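PDB 3THA: tryptophan synthase alpha chain from Campylobacter jejuni, which probably cleaves indoleglycerol phosphate to indole and glyceraldehyde 3-phosphate, the alpha-subunit share of the last step of tryptophan biosynthesis. Local coordinates for residues Lys232-Lys235 against Ile241-Lys244. Residues are numbered along the deposited sequence; the frame is centred on the assembly and turned at random.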
loop_
_atom_site.group_PDB
_atom_site.type_symbol
_atom_site.label_atom_id
_atom_site.label_comp_id
_atom_site.label_asym_id
_atom_site.label_seq_id
_atom_site.Cartn_x
_atom_site.Cartn_y
_atom_site.Cartn_z
ATOM N N LYS B 232 1.755 4.076 15.436
ATOM C CA LYS B 232 2.594 3.328 16.370
ATOM C C LYS B 232 2.216 3.707 17.803
ATOM O O LYS B 232 2.341 2.896 18.708
ATOM C CB LYS B 232 4.118 3.453 16.067
ATOM C CG LYS B 232 4.919 4.542 16.835
ATOM C CD LYS B 232 6.459 4.429 16.607
ATOM C CE LYS B 232 6.898 4.969 15.205
ATOM N NZ LYS B 232 8.380 5.193 15.030
ATOM N N CYS B 233 1.725 4.929 17.984
ATOM C CA CYS B 233 1.213 5.376 19.301
ATOM C C CYS B 233 0.028 4.535 19.726
ATOM O O CYS B 233 -0.091 4.173 20.853
ATOM C CB CYS B 233 0.808 6.859 19.270
ATOM S SG CYS B 233 2.209 7.920 18.827
ATOM N N PHE B 234 -0.822 4.182 18.791
ATOM C CA PHE B 234 -2.007 3.441 19.140
ATOM C C PHE B 234 -1.775 2.006 19.603
ATOM O O PHE B 234 -2.732 1.293 19.918
ATOM C CB PHE B 234 -2.992 3.471 17.979
ATOM C CG PHE B 234 -3.719 4.770 17.842
ATOM C CD1 PHE B 234 -5.108 4.833 18.012
ATOM C CD2 PHE B 234 -3.036 5.937 17.540
ATOM C CE1 PHE B 234 -5.794 6.046 17.849
ATOM C CE2 PHE B 234 -3.718 7.148 17.391
ATOM C CZ PHE B 234 -5.104 7.195 17.545
ATOM N N LYS B 235 -0.528 1.567 19.664
ATOM C CA LYS B 235 -0.300 0.180 20.019
ATOM C C LYS B 235 -0.303 0.042 21.531
ATOM O O LYS B 235 -0.187 -1.054 22.045
ATOM C CB LYS B 235 0.992 -0.337 19.409
ATOM C CG LYS B 235 1.142 -1.861 19.448
ATOM C CD LYS B 235 2.047 -2.365 18.292
ATOM C CE LYS B 235 2.969 -3.530 18.730
ATOM N NZ LYS B 235 3.796 -3.215 19.957
ATOM N N ILE B 241 -1.738 7.715 27.133
ATOM C CA ILE B 241 -0.395 7.485 26.610
ATOM C C ILE B 241 -0.460 7.791 25.089
ATOM O O ILE B 241 0.347 8.566 24.579
ATOM C CB ILE B 241 0.124 6.019 26.916
ATOM C CG1 ILE B 241 0.145 5.729 28.405
ATOM C CG2 ILE B 241 1.528 5.793 26.408
ATOM C CD1 ILE B 241 0.664 4.317 28.772
ATOM N N ILE B 242 -1.440 7.231 24.384
ATOM C CA ILE B 242 -1.580 7.540 22.955
ATOM C C ILE B 242 -1.593 9.027 22.751
ATOM O O ILE B 242 -0.893 9.554 21.916
ATOM C CB ILE B 242 -2.861 7.008 22.335
ATOM C CG1 ILE B 242 -2.914 5.488 22.460
ATOM C CG2 ILE B 242 -2.910 7.400 20.885
ATOM C CD1 ILE B 242 -4.250 4.902 22.033
HETATM N N MSE B 243 -2.405 9.697 23.535
HETATM C CA MSE B 243 -2.496 11.144 23.553
HETATM C C MSE B 243 -1.152 11.847 23.872
HETATM O O MSE B 243 -0.763 12.782 23.177
HETATM C CB MSE B 243 -3.542 11.520 24.600
HETATM C CG MSE B 243 -4.414 12.672 24.264
HETATM SE SE MSE B 243 -5.651 12.243 22.827
HETATM C CE MSE B 243 -6.590 13.961 23.009
ATOM N N LYS B 244 -0.466 11.428 24.938
ATOM C CA LYS B 244 0.782 12.092 25.352
ATOM C C LYS B 244 1.851 12.032 24.244
ATOM O O LYS B 244 2.536 13.015 23.987
ATOM C CB LYS B 244 1.306 11.543 26.711
ATOM C CG LYS B 244 2.850 11.499 26.890
ATOM C CD LYS B 244 3.285 10.720 28.146
ATOM C CE LYS B 244 4.573 9.940 27.920
ATOM N NZ LYS B 244 5.416 9.959 29.156
#
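Ile242 reaches across to Phe234 and Cys233 and makes the whole contact from its side, using both of its branches. Its methyl CG2 sits over one face of the Phe234 ring, 3.8 Å from the ring centroid and 21° off the normal. This is a CH-pi contact, displaced from the centre toward the CD2–CE2 side; the nearest ring atom, CE2 of Phe234, lies 3.6 Å from Ile242 CG2. The other branch packs against Phe234 CA, 3.9 Å from Ile242 CD1, and that end methyl also reaches CD1 of the ring; the two side chains cross at about a right angle. With CG1 beside the backbone N (chi1 -60°) and CG2 beside the carbonyl carbon, the rotamer of Ile242 spreads its two branches between these places. Cys233, the last residue of helix 228-233, adds a lighter touch. Its CB lies 4.1 Å from Ile242 CG2, and its carbonyl O is 3.5 Å from Ile242 CG1, a van der Waals touch. The backbones are close here, with CA of Cys233 5.1 Å from CA of Ile242. All three residues are buried. Phe234 also meets Phe33 of helix 27-35 edge-to-face and touches Ile246, one turn after Ile242 on helix 239-248. The contact packs helix 239-248 against the C-terminal end of helix 228-233, the short helix that follows 223-226, the last strand of the TIM barrel.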